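Local coordinates for pantothenate kinase (Coxiella burnetii, PDB 3TQC), which phosphorylates (R)-pantothenate with ATP to give (R)-4'-phosphopantothenate, the first step of coenzyme A biosynthesis, at residues Q241-W252 / E271-W282. Residues are numbered along the deposited sequence; the frame is centred on the assembly and turned at random.
With ADP (adenosine-5'-diphosphate), chain D.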
ATOM      1  N   GLN B 241      -1.850 -27.495   7.549  1.00 29.14           N
ATOM      2  CA  GLN B 241      -0.986 -28.552   8.049  1.00 31.11           C
ATOM      3  C   GLN B 241      -1.239 -29.835   7.274  1.00 31.53           C
ATOM      4  O   GLN B 241      -0.308 -30.420   6.730  1.00 31.82           O
ATOM      5  CB  GLN B 241      -1.229 -28.777   9.547  1.00 32.41           C
ATOM      6  CG  GLN B 241      -0.470 -29.944  10.166  1.00 35.28           C
ATOM      7  CD  GLN B 241      -0.642 -30.028  11.679  1.00 36.47           C
ATOM      8  OE1 GLN B 241      -0.663 -29.013  12.383  1.00 37.73           O
ATOM      9  NE2 GLN B 241      -0.781 -31.233  12.176  1.00 38.22           N
ATOM     10  N   LYS B 242      -2.501 -30.253   7.202  1.00 31.54           N
ATOM     11  CA  LYS B 242      -2.847 -31.461   6.463  1.00 32.17           C
ATOM     12  C   LYS B 242      -2.476 -31.347   4.984  1.00 30.82           C
ATOM     13  O   LYS B 242      -1.947 -32.290   4.405  1.00 31.23           O
ATOM     14  CB  LYS B 242      -4.328 -31.805   6.605  1.00 32.75           C
ATOM     15  CG  LYS B 242      -4.700 -33.094   5.874  1.00 34.88           C
ATOM     16  CD  LYS B 242      -5.978 -33.729   6.417  1.00 36.92           C
ATOM     17  CE  LYS B 242      -6.631 -34.601   5.359  1.00 37.75           C
ATOM     18  NZ  LYS B 242      -5.654 -35.542   4.750  1.00 38.84           N
ATOM     19  N   TRP B 243      -2.726 -30.193   4.370  1.00 28.93           N
ATOM     20  CA  TRP B 243      -2.391 -30.052   2.962  1.00 28.00           C
ATOM     21  C   TRP B 243      -0.895 -30.135   2.792  1.00 28.21           C
ATOM     22  O   TRP B 243      -0.385 -30.703   1.827  1.00 28.12           O
ATOM     23  CB  TRP B 243      -2.867 -28.727   2.403  1.00 26.48           C
ATOM     24  CG  TRP B 243      -4.343 -28.559   2.399  1.00 26.61           C
ATOM     25  CD1 TRP B 243      -5.283 -29.541   2.404  1.00 26.78           C
ATOM     26  CD2 TRP B 243      -5.055 -27.315   2.349  1.00 24.81           C
ATOM     27  NE1 TRP B 243      -6.532 -28.986   2.379  1.00 27.25           N
ATOM     28  CE2 TRP B 243      -6.419 -27.621   2.347  1.00 25.31           C
ATOM     29  CE3 TRP B 243      -4.660 -25.970   2.327  1.00 24.09           C
ATOM     30  CZ2 TRP B 243      -7.403 -26.636   2.315  1.00 25.27           C
ATOM     31  CZ3 TRP B 243      -5.632 -24.990   2.303  1.00 23.35           C
ATOM     32  CH2 TRP B 243      -6.995 -25.328   2.294  1.00 23.44           C
ATOM     33  N   TYR B 244      -0.187 -29.535   3.735  1.00 28.45           N
ATOM     34  CA  TYR B 244       1.256 -29.576   3.719  1.00 28.78           C
ATOM     35  C   TYR B 244       1.739 -31.015   3.872  1.00 30.60           C
ATOM     36  O   TYR B 244       2.534 -31.486   3.068  1.00 30.81           O
ATOM     37  CB  TYR B 244       1.838 -28.690   4.814  1.00 28.16           C
ATOM     38  CG  TYR B 244       3.323 -28.767   4.816  1.00 29.83           C
ATOM     39  CD1 TYR B 244       4.074 -27.949   3.991  1.00 29.57           C
ATOM     40  CD2 TYR B 244       3.985 -29.684   5.618  1.00 31.36           C
ATOM     41  CE1 TYR B 244       5.447 -28.039   3.971  1.00 31.06           C
ATOM     42  CE2 TYR B 244       5.349 -29.774   5.605  1.00 33.49           C
ATOM     43  CZ  TYR B 244       6.078 -28.955   4.776  1.00 32.87           C
ATOM     44  OH  TYR B 244       7.448 -29.048   4.757  1.00 34.88           O
ATOM     45  N   ILE B 245       1.247 -31.716   4.890  1.00 31.94           N
ATOM     46  CA  ILE B 245       1.708 -33.072   5.143  1.00 34.21           C
ATOM     47  C   ILE B 245       1.391 -33.978   3.963  1.00 35.18           C
ATOM     48  O   ILE B 245       2.216 -34.788   3.571  1.00 37.06           O
ATOM     49  CB  ILE B 245       1.157 -33.653   6.471  1.00 35.45           C
ATOM     50  CG1 ILE B 245       1.776 -32.914   7.663  1.00 34.96           C
ATOM     51  CG2 ILE B 245       1.469 -35.139   6.590  1.00 35.98           C
ATOM     52  CD1 ILE B 245       1.026 -33.124   8.965  1.00 35.38           C
ATOM     53  N   ASP B 246       0.214 -33.838   3.377  1.00 35.41           N
ATOM     54  CA  ASP B 246      -0.113 -34.624   2.194  1.00 36.44           C
ATOM     55  C   ASP B 246       0.802 -34.293   1.023  1.00 35.82           C
ATOM     56  O   ASP B 246       1.275 -35.188   0.340  1.00 37.58           O
ATOM     57  CB  ASP B 246      -1.575 -34.433   1.791  1.00 36.19           C
ATOM     58  CG  ASP B 246      -2.535 -35.119   2.744  1.00 38.82           C
ATOM     59  OD1 ASP B 246      -2.069 -35.852   3.647  1.00 42.20           O
ATOM     60  OD2 ASP B 246      -3.765 -34.925   2.582  1.00 41.54           O
ATOM     61  N   ARG B 247       1.076 -33.021   0.796  1.00 34.41           N
ATOM     62  CA  ARG B 247       1.952 -32.644  -0.316  1.00 34.36           C
ATOM     63  C   ARG B 247       3.348 -33.283  -0.188  1.00 36.03           C
ATOM     64  O   ARG B 247       3.884 -33.801  -1.170  1.00 36.55           O
ATOM     65  CB  ARG B 247       2.066 -31.132  -0.444  1.00 32.52           C
ATOM     66  CG  ARG B 247       2.670 -30.679  -1.770  1.00 31.89           C
ATOM     67  CD  ARG B 247       2.702 -29.187  -1.859  1.00 30.79           C
ATOM     68  NE  ARG B 247       3.588 -28.575  -0.865  1.00 31.25           N
ATOM     69  CZ  ARG B 247       3.744 -27.262  -0.707  1.00 30.52           C
ATOM     70  NH1 ARG B 247       3.068 -26.404  -1.465  1.00 30.67           N
ATOM     71  NH2 ARG B 247       4.578 -26.797   0.212  1.00 32.03           N
ATOM     72  N   VAL B 248       3.912 -33.266   1.021  1.00 37.05           N
ATOM     73  CA  VAL B 248       5.201 -33.918   1.277  1.00 38.80           C
ATOM     74  C   VAL B 248       5.084 -35.429   1.131  1.00 40.96           C
ATOM     75  O   VAL B 248       5.917 -36.050   0.483  1.00 41.81           O
ATOM     76  CB  VAL B 248       5.795 -33.551   2.662  1.00 39.32           C
ATOM     77  CG1 VAL B 248       4.794 -33.785   3.756  1.00 40.15           C
ATOM     78  CG2 VAL B 248       7.070 -34.354   2.947  1.00 39.83           C
ATOM     79  N   LEU B 249       4.048 -36.020   1.713  1.00 42.09           N
ATOM     80  CA  LEU B 249       3.810 -37.448   1.524  1.00 44.39           C
ATOM     81  C   LEU B 249       3.714 -37.784   0.036  1.00 45.00           C
ATOM     82  O   LEU B 249       4.314 -38.747  -0.420  1.00 46.47           O
ATOM     83  CB  LEU B 249       2.549 -37.914   2.262  1.00 44.81           C
ATOM     84  CG  LEU B 249       2.735 -38.666   3.590  1.00 47.20           C
ATOM     85  CD1 LEU B 249       3.954 -38.207   4.406  1.00 47.66           C
ATOM     86  CD2 LEU B 249       1.456 -38.560   4.426  1.00 47.84           C
ATOM     87  N   SER B 250       2.976 -36.978  -0.718  1.00 44.13           N
ATOM     88  CA  SER B 250       2.850 -37.187  -2.165  1.00 44.82           C
ATOM     89  C   SER B 250       4.202 -37.203  -2.894  1.00 45.51           C
ATOM     90  O   SER B 250       4.443 -38.079  -3.731  1.00 46.77           O
ATOM     91  CB  SER B 250       1.951 -36.124  -2.785  1.00 42.98           C
ATOM     92  OG  SER B 250       2.227 -36.020  -4.163  1.00 44.74           O
ATOM     93  N   PHE B 251       5.060 -36.227  -2.587  1.00 44.72           N
ATOM     94  CA  PHE B 251       6.434 -36.203  -3.107  1.00 45.61           C
ATOM     95  C   PHE B 251       7.252 -37.404  -2.622  1.00 47.80           C
ATOM     96  O   PHE B 251       8.075 -37.940  -3.365  1.00 48.85           O
ATOM     97  CB  PHE B 251       7.182 -34.935  -2.684  1.00 44.39           C
ATOM     98  CG  PHE B 251       6.697 -33.670  -3.341  1.00 43.34           C
ATOM     99  CD1 PHE B 251       6.381 -33.630  -4.697  1.00 43.37           C
ATOM    100  CD2 PHE B 251       6.607 -32.487  -2.602  1.00 42.41           C
ATOM    101  CE1 PHE B 251       5.953 -32.440  -5.294  1.00 41.84           C
ATOM    102  CE2 PHE B 251       6.167 -31.303  -3.198  1.00 40.63           C
ATOM    103  CZ  PHE B 251       5.843 -31.283  -4.543  1.00 39.82           C
ATOM    104  N   TRP B 252       7.037 -37.813  -1.372  1.00 48.57           N
ATOM    105  CA  TRP B 252       7.719 -38.983  -0.816  1.00 51.05           C
ATOM    106  C   TRP B 252       7.413 -40.234  -1.645  1.00 53.06           C
ATOM    107  O   TRP B 252       8.256 -41.116  -1.767  1.00 54.70           O
ATOM    108  CB  TRP B 252       7.327 -39.189   0.660  1.00 51.44           C
ATOM    109  CG  TRP B 252       7.826 -40.463   1.289  1.00 53.49           C
ATOM    110  CD1 TRP B 252       9.078 -40.700   1.759  1.00 54.63           C
ATOM    111  CD2 TRP B 252       7.071 -41.660   1.540  1.00 55.44           C
ATOM    112  NE1 TRP B 252       9.160 -41.970   2.274  1.00 57.11           N
ATOM    113  CE2 TRP B 252       7.943 -42.582   2.155  1.00 57.48           C
ATOM    114  CE3 TRP B 252       5.745 -42.044   1.299  1.00 55.39           C
ATOM    115  CZ2 TRP B 252       7.536 -43.868   2.531  1.00 59.65           C
ATOM    116  CZ3 TRP B 252       5.340 -43.320   1.675  1.00 57.28           C
ATOM    117  CH2 TRP B 252       6.233 -44.216   2.285  1.00 59.38           C
ATOM    118  N   GLU B 271       6.324 -44.394   5.961  1.00 58.88           N
ATOM    119  CA  GLU B 271       5.236 -43.471   5.647  1.00 56.44           C
ATOM    120  C   GLU B 271       4.830 -42.666   6.886  1.00 55.43           C
ATOM    121  O   GLU B 271       4.543 -41.469   6.789  1.00 53.11           O
ATOM    122  CB  GLU B 271       4.023 -44.229   5.077  1.00 57.11           C
ATOM    123  CG  GLU B 271       2.965 -43.337   4.387  1.00 55.21           C
ATOM    124  CD  GLU B 271       1.907 -44.132   3.612  1.00 57.18           C
ATOM    125  OE1 GLU B 271       1.990 -45.376   3.558  1.00 60.80           O
ATOM    126  OE2 GLU B 271       0.977 -43.513   3.055  1.00 57.82           O
ATOM    127  N   THR B 272       4.812 -43.316   8.052  1.00 56.71           N
ATOM    128  CA  THR B 272       4.446 -42.620   9.292  1.00 55.99           C
ATOM    129  C   THR B 272       5.570 -41.698   9.788  1.00 54.80           C
ATOM    130  O   THR B 272       5.292 -40.594  10.269  1.00 53.29           O
ATOM    131  CB  THR B 272       4.081 -43.588  10.427  1.00 58.00           C
ATOM    132  OG1 THR B 272       5.251 -44.292  10.826  1.00 60.74           O
ATOM    133  CG2 THR B 272       2.997 -44.574   9.993  1.00 59.06           C
ATOM    134  N   GLU B 273       6.819 -42.159   9.685  1.00 55.18           N
ATOM    135  CA  GLU B 273       7.991 -41.356  10.074  1.00 54.23           C
ATOM    136  C   GLU B 273       8.083 -40.032   9.298  1.00 51.07           C
ATOM    137  O   GLU B 273       8.291 -38.973   9.896  1.00 49.84           O
ATOM    138  CB  GLU B 273       9.282 -42.156   9.885  1.00 56.23           C
ATOM    139  CG  GLU B 273       9.495 -43.254  10.934  1.00 58.80           C
ATOM    140  CD  GLU B 273      10.711 -44.133  10.657  1.00 60.63           C
ATOM    141  OE1 GLU B 273      11.116 -44.236   9.478  1.00 59.57           O
ATOM    142  OE2 GLU B 273      11.252 -44.733  11.617  1.00 61.80           O
ATOM    143  N   VAL B 274       7.925 -40.103   7.977  1.00 49.29           N
ATOM    144  CA  VAL B 274       7.944 -38.918   7.128  1.00 46.61           C
ATOM    145  C   VAL B 274       6.765 -37.983   7.454  1.00 44.62           C
ATOM    146  O   VAL B 274       6.899 -36.759   7.392  1.00 42.45           O
ATOM    147  CB  VAL B 274       7.949 -39.292   5.611  1.00 46.38           C
ATOM    148  CG1 VAL B 274       6.670 -39.997   5.199  1.00 46.16           C
ATOM    149  CG2 VAL B 274       8.154 -38.056   4.751  1.00 44.21           C
ATOM    150  N   ALA B 275       5.620 -38.561   7.805  1.00 44.67           N
ATOM    151  CA  ALA B 275       4.483 -37.774   8.273  1.00 43.53           C
ATOM    152  C   ALA B 275       4.855 -37.033   9.554  1.00 43.36           C
ATOM    153  O   ALA B 275       4.642 -35.836   9.664  1.00 42.13           O
ATOM    154  CB  ALA B 275       3.259 -38.668   8.508  1.00 44.52           C
ATOM    155  N   ALA B 276       5.427 -37.751  10.509  1.00 44.95           N
ATOM    156  CA  ALA B 276       5.915 -37.132  11.730  1.00 45.29           C
ATOM    157  C   ALA B 276       6.944 -36.047  11.417  1.00 43.89           C
ATOM    158  O   ALA B 276       6.887 -34.961  11.984  1.00 43.05           O
ATOM    159  CB  ALA B 276       6.504 -38.185  12.665  1.00 47.59           C
ATOM    160  N   PHE B 277       7.869 -36.335  10.507  1.00 43.80           N
ATOM    161  CA  PHE B 277       8.831 -35.332  10.056  1.00 43.00           C
ATOM    162  C   PHE B 277       8.145 -34.109   9.454  1.00 40.63           C
ATOM    163  O   PHE B 277       8.525 -32.977   9.741  1.00 40.07           O
ATOM    164  CB  PHE B 277       9.776 -35.925   9.020  1.00 43.68           C
ATOM    165  CG  PHE B 277      10.811 -34.961   8.532  1.00 43.45           C
ATOM    166  CD1 PHE B 277      11.957 -34.726   9.272  1.00 46.38           C
ATOM    167  CD2 PHE B 277      10.647 -34.293   7.331  1.00 42.17           C
ATOM    168  CE1 PHE B 277      12.917 -33.831   8.823  1.00 45.83           C
ATOM    169  CE2 PHE B 277      11.599 -33.406   6.879  1.00 41.75           C
ATOM    170  CZ  PHE B 277      12.737 -33.174   7.623  1.00 43.56           C
ATOM    171  N   ALA B 278       7.149 -34.348   8.606  1.00 39.62           N
ATOM    172  CA  ALA B 278       6.395 -33.280   7.947  1.00 37.49           C
ATOM    173  C   ALA B 278       5.605 -32.451   8.951  1.00 36.82           C
ATOM    174  O   ALA B 278       5.510 -31.232   8.827  1.00 35.00           O
ATOM    175  CB  ALA B 278       5.449 -33.863   6.912  1.00 36.83           C
ATOM    176  N   LYS B 279       5.022 -33.128   9.929  1.00 38.27           N
ATOM    177  CA  LYS B 279       4.282 -32.468  10.994  1.00 38.56           C
ATOM    178  C   LYS B 279       5.217 -31.552  11.774  1.00 38.77           C
ATOM    179  O   LYS B 279       4.852 -30.416  12.107  1.00 37.39           O
ATOM    180  CB  LYS B 279       3.660 -33.515  11.917  1.00 40.43           C
ATOM    181  CG  LYS B 279       2.732 -32.980  12.986  1.00 41.34           C
ATOM    182  CD  LYS B 279       2.147 -34.143  13.778  1.00 45.14           C
ATOM    183  CE  LYS B 279       1.294 -33.666  14.931  1.00 47.19           C
ATOM    184  NZ  LYS B 279       0.267 -32.699  14.452  1.00 47.24           N
ATOM    185  N   HIS B 280       6.425 -32.057  12.045  1.00 40.21           N
ATOM    186  CA  HIS B 280       7.450 -31.320  12.774  1.00 40.79           C
ATOM    187  C   HIS B 280       7.849 -30.055  12.032  1.00 38.52           C
ATOM    188  O   HIS B 280       7.869 -28.976  12.619  1.00 38.15           O
ATOM    189  CB  HIS B 280       8.689 -32.194  12.998  1.00 43.01           C
ATOM    190  CG  HIS B 280       9.918 -31.412  13.328  1.00 45.13           C
ATOM    191  ND1 HIS B 280      10.242 -31.050  14.618  1.00 47.97           N
ATOM    192  CD2 HIS B 280      10.885 -30.892  12.536  1.00 46.57           C
ATOM    193  CE1 HIS B 280      11.366 -30.357  14.606  1.00 49.33           C
ATOM    194  NE2 HIS B 280      11.775 -30.243  13.356  1.00 48.88           N
ATOM    195  N   VAL B 281       8.178 -30.204  10.749  1.00 37.16           N
ATOM    196  CA  VAL B 281       8.609 -29.074   9.922  1.00 35.36           C
ATOM    197  C   VAL B 281       7.523 -27.996   9.890  1.00 33.98           C
ATOM    198  O   VAL B 281       7.802 -26.808  10.093  1.00 33.29           O
ATOM    199  CB  VAL B 281       8.965 -29.523   8.490  1.00 34.67           C
ATOM    200  CG1 VAL B 281       9.067 -28.330   7.544  1.00 32.62           C
ATOM    201  CG2 VAL B 281      10.262 -30.316   8.488  1.00 36.39           C
ATOM    202  N   TRP B 282       6.286 -28.420   9.640  1.00 33.29           N
ATOM    203  CA  TRP B 282       5.136 -27.527   9.725  1.00 32.16           C
ATOM    204  C   TRP B 282       5.080 -26.803  11.075  1.00 32.95           C
ATOM    205  O   TRP B 282       5.030 -25.580  11.124  1.00 31.25           O
ATOM    206  CB  TRP B 282       3.833 -28.296   9.519  1.00 31.83           C
ATOM    207  CG  TRP B 282       2.667 -27.454   9.806  1.00 31.13           C
ATOM    208  CD1 TRP B 282       1.921 -27.450  10.944  1.00 30.60           C
ATOM    209  CD2 TRP B 282       2.118 -26.435   8.953  1.00 28.51           C
ATOM    210  NE1 TRP B 282       0.941 -26.498  10.854  1.00 30.63           N
ATOM    211  CE2 TRP B 282       1.035 -25.860   9.640  1.00 28.27           C
ATOM    212  CE3 TRP B 282       2.437 -25.962   7.675  1.00 28.11           C
ATOM    213  CZ2 TRP B 282       0.254 -24.831   9.091  1.00 27.10           C
ATOM    214  CZ3 TRP B 282       1.660 -24.914   7.129  1.00 26.98           C
ATOM    215  CH2 TRP B 282       0.590 -24.369   7.845  1.00 25.54           C
TER
HETATM  216  PB  ADP D 500       1.486 -22.957  -2.155  1.00 21.58           P
HETATM  217  O1B ADP D 500       1.838 -22.530  -3.545  1.00 18.50           O
HETATM  218  O2B ADP D 500       0.777 -21.888  -1.364  1.00 17.52           O
HETATM  219  O3B ADP D 500       2.610 -23.604  -1.377  1.00 21.98           O
HETATM  220  PA  ADP D 500       0.162 -24.993  -3.617  1.00 23.69           P
HETATM  221  O1A ADP D 500      -0.478 -24.050  -4.606  1.00 26.21           O
HETATM  222  O2A ADP D 500       1.390 -25.771  -3.969  1.00 27.79           O
HETATM  223  O3A ADP D 500       0.451 -24.179  -2.264  1.00 22.31           O
HETATM  224  O5' ADP D 500      -0.929 -26.043  -3.149  1.00 22.30           O
HETATM  225  C5' ADP D 500      -0.788 -26.750  -1.929  1.00 23.60           C
HETATM  226  C4' ADP D 500      -1.405 -28.133  -2.074  1.00 24.09           C
HETATM  227  O4' ADP D 500      -2.824 -28.035  -2.136  1.00 23.68           O
HETATM  228  C3' ADP D 500      -0.983 -28.815  -3.359  1.00 24.46           C
HETATM  229  O3' ADP D 500      -0.848 -30.213  -3.099  1.00 25.19           O
HETATM  230  C2' ADP D 500      -2.097 -28.545  -4.339  1.00 23.53           C
HETATM  231  O2' ADP D 500      -2.264 -29.622  -5.246  1.00 25.70           O
HETATM  232  C1' ADP D 500      -3.303 -28.407  -3.435  1.00 24.39           C
HETATM  233  N9  ADP D 500      -4.276 -27.386  -3.873  1.00 23.91           N
HETATM  234  C8  ADP D 500      -4.041 -26.069  -3.949  1.00 23.30           C
HETATM  235  N7  ADP D 500      -5.147 -25.407  -4.356  1.00 23.27           N
HETATM  236  C5  ADP D 500      -6.101 -26.324  -4.538  1.00 23.10           C
HETATM  237  C6  ADP D 500      -7.499 -26.265  -4.954  1.00 23.92           C
HETATM  238  N6  ADP D 500      -8.043 -25.061  -5.259  1.00 23.76           N
HETATM  239  N1  ADP D 500      -8.169 -27.430  -5.017  1.00 26.18           N
HETATM  240  C2  ADP D 500      -7.601 -28.619  -4.716  1.00 27.51           C
HETATM  241  N3  ADP D 500      -6.314 -28.732  -4.321  1.00 27.76           N
HETATM  242  C4  ADP D 500      -5.537 -27.626  -4.217  1.00 24.01           C
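Gln-241 against Trp-282 and Trp-252 against Val-274 mark the two ends of an apolar seam where helix 237-253 packs on helix 271-294 in the P-loop kinase fold, the 241-252 and 271-282 axes 9.2 Å apart at 135°. Both tryptophans make CH-pi contacts. Gln-241 CA and CB lie over one face of the Trp-282 indole, CB 3.6 Å from the centroid of the five-membered ring. At the other end Val-274 CG1 stands almost straight above the five-membered ring of Trp-252, 8° off the normal, and Glu-271 CA sits over the six-membered ring. Aliphatic packing fills the middle. Ala-278 presents its CB to Ile-245 CG1 (3.9 Å) and also neighbours Val-248; consistent with its small side chain, the CA atoms of Ile-245 and Ala-278 lie 5.5 Å apart. Leu-249 CD1 presses on Val-274 CG1. The Tyr-244 side chain, with CG anti to the backbone N (chi1 178°), reaches past Ala-278: Tyr-244 CE2 is 3.5 Å from Ala-278 O, which lies at the ring edge, and Tyr-244 OH ends beside Val-281 CG1. Away from this seam, Arg-247 serves the nucleotide: its chain bends at chi3, and an oxygen of the ADP beta-phosphate lies in the guanidinium plane. Arg-247 NH1 donates a hydrogen bond to ADP O3B (2.8 Å) and a weak one to ADP O2A of the alpha-phosphate.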